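Local coordinates for CdiA-CT toxin, Conserved domain protein (Yersinia pseudotuberculosis serotype O:3, PDB 4ZQU), which is the toxic C-terminal domain of a contact-dependent growth inhibition protein, probably acting as a PD-(D/E)XK-type endonuclease that is held in complex with its immunity partner CdiI, at residues A[21-25]-A[61-65]. Numbering follows the deposited sequence.
Sequences FKTYD and NIDVT
Begin with F21, the first residue of a type II' beta turn that runs to Y24 in the loop between helix 3-9 and strand 26-27. K22 takes the second corner with phi/psi of 54/-119, the usual demand of a II' turn and an uncommon one for a residue with a side chain; its NZ forms a salt bridge with E137 of the CdiI chain. T23, at the third corner, points its CA-to-CB bond at the helix and has the largest area covered, its CA 6.3 Å from the CA of T65. Its t rotamer sets CG2 3.6 Å from V64 CG1 and 3.5 Å from T65 CG2, while OG1 lies 2.9 Å from N61 ND2. The 61-65 segment is regular alpha helix, with T65 N hydrogen-bonded to N61 O at 3.1 Å, and so places N61, V64 and T65 along one flank. In this PDDEXK-clan toxin domain, helix 53-66 packs on the mixed sheet, N61 and T65 touching V88 of strand 85-92, and the turn lies against the last turn of this helix. Y24 closes the beta turn through a weak hydrogen bond from its N to F21 O, 3.0 Å. With chi1 near -61° (m), its ring passes T65, CE1 lying 3.8 Å from T65 CB, and OH donates a very short 2.4 Å hydrogen bond to T65 O, a carbonyl in the helix's last turn that also accepts from K86 NZ. T65 is in the p rotamer, and its OG1 donates a hydrogen bond to I62 O at 2.6 Å. D25 then leads out toward strand 26-27.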
loop_
_atom_site.group_PDB
_atom_site.type_symbol
_atom_site.label_atom_id
_atom_site.label_comp_id
_atom_site.label_asym_id
_atom_site.label_seq_id
_atom_site.Cartn_x
_atom_site.Cartn_y
_atom_site.Cartn_z
ATOM N N PHE A 21 4.170 -5.772 -3.927
ATOM C CA PHE A 21 3.864 -4.650 -3.048
ATOM C C PHE A 21 4.960 -4.517 -1.997
ATOM O O PHE A 21 4.753 -4.854 -0.827
ATOM C CB PHE A 21 2.505 -4.826 -2.372
ATOM C CG PHE A 21 1.892 -3.536 -1.911
ATOM C CD1 PHE A 21 0.912 -2.919 -2.668
ATOM C CD2 PHE A 21 2.302 -2.933 -0.730
ATOM C CE1 PHE A 21 0.344 -1.731 -2.255
ATOM C CE2 PHE A 21 1.737 -1.742 -0.311
ATOM C CZ PHE A 21 0.756 -1.140 -1.075
ATOM N N LYS A 22 6.114 -4.009 -2.423
ATOM C CA LYS A 22 7.320 -4.027 -1.606
ATOM C C LYS A 22 7.599 -5.455 -1.145
ATOM O O LYS A 22 7.791 -6.361 -1.960
ATOM C CB LYS A 22 7.193 -3.094 -0.400
ATOM C CG LYS A 22 7.214 -1.615 -0.744
ATOM C CD LYS A 22 8.595 -1.031 -0.483
ATOM C CE LYS A 22 8.519 0.336 0.178
ATOM N NZ LYS A 22 9.201 1.366 -0.653
ATOM N N THR A 23 7.593 -5.648 0.167
ATOM C CA THR A 23 7.856 -6.952 0.753
ATOM C C THR A 23 6.574 -7.580 1.300
ATOM O O THR A 23 6.541 -8.769 1.609
ATOM C CB THR A 23 8.897 -6.839 1.871
ATOM O OG1 THR A 23 9.162 -8.135 2.418
ATOM C CG2 THR A 23 8.382 -5.924 2.966
ATOM N N TYR A 24 5.517 -6.779 1.404
ATOM C CA TYR A 24 4.259 -7.243 1.981
ATOM C C TYR A 24 3.402 -7.979 0.957
ATOM O O TYR A 24 3.096 -7.447 -0.110
ATOM C CB TYR A 24 3.473 -6.069 2.568
ATOM C CG TYR A 24 4.190 -5.347 3.687
ATOM C CD1 TYR A 24 5.099 -6.013 4.501
ATOM C CD2 TYR A 24 3.965 -3.998 3.922
ATOM C CE1 TYR A 24 5.760 -5.356 5.522
ATOM C CE2 TYR A 24 4.622 -3.331 4.941
ATOM C CZ TYR A 24 5.519 -4.016 5.738
ATOM O OH TYR A 24 6.175 -3.359 6.755
ATOM N N ASP A 25 3.015 -9.204 1.294
ATOM C CA ASP A 25 2.209 -10.025 0.400
ATOM C C ASP A 25 0.756 -10.058 0.856
ATOM O O ASP A 25 -0.161 -10.104 0.039
ATOM C CB ASP A 25 2.783 -11.440 0.324
ATOM C CG ASP A 25 4.224 -11.454 -0.156
ATOM O OD1 ASP A 25 4.543 -10.713 -1.109
ATOM O OD2 ASP A 25 5.041 -12.197 0.422
ATOM N N ASN A 61 15.163 -8.936 3.834
ATOM C CA ASN A 61 13.710 -8.855 3.858
ATOM C C ASN A 61 13.209 -8.184 5.129
ATOM O O ASN A 61 12.338 -7.320 5.074
ATOM C CB ASN A 61 13.091 -10.246 3.726
ATOM C CG ASN A 61 11.575 -10.202 3.622
ATOM O OD1 ASN A 61 10.877 -10.008 4.616
ATOM N ND2 ASN A 61 11.061 -10.387 2.413
ATOM N N ILE A 62 13.766 -8.589 6.268
ATOM C CA ILE A 62 13.380 -8.045 7.570
ATOM C C ILE A 62 13.487 -6.526 7.621
ATOM O O ILE A 62 12.579 -5.848 8.101
ATOM C CB ILE A 62 14.248 -8.636 8.698
ATOM C CG1 ILE A 62 13.993 -10.135 8.837
ATOM C CG2 ILE A 62 13.967 -7.933 10.018
ATOM C CD1 ILE A 62 14.832 -10.791 9.902
ATOM N N ASP A 63 14.596 -5.994 7.120
ATOM C CA ASP A 63 14.827 -4.554 7.140
ATOM C C ASP A 63 13.746 -3.802 6.371
ATOM O O ASP A 63 13.294 -2.747 6.806
ATOM C CB ASP A 63 16.207 -4.222 6.568
ATOM C CG ASP A 63 17.338 -4.736 7.440
ATOM O OD1 ASP A 63 17.160 -4.786 8.676
ATOM O OD2 ASP A 63 18.405 -5.088 6.890
ATOM N N VAL A 64 13.328 -4.357 5.237
ATOM C CA VAL A 64 12.310 -3.729 4.402
ATOM C C VAL A 64 10.952 -3.715 5.100
ATOM O O VAL A 64 10.231 -2.718 5.058
ATOM C CB VAL A 64 12.174 -4.445 3.046
ATOM C CG1 VAL A 64 11.131 -3.759 2.183
ATOM C CG2 VAL A 64 13.510 -4.471 2.333
ATOM N N THR A 65 10.611 -4.826 5.743
ATOM C CA THR A 65 9.362 -4.919 6.486
ATOM C C THR A 65 9.342 -3.908 7.626
ATOM O O THR A 65 8.321 -3.277 7.893
ATOM C CB THR A 65 9.148 -6.331 7.069
ATOM O OG1 THR A 65 10.097 -6.567 8.114
ATOM C CG2 THR A 65 9.315 -7.390 5.997
#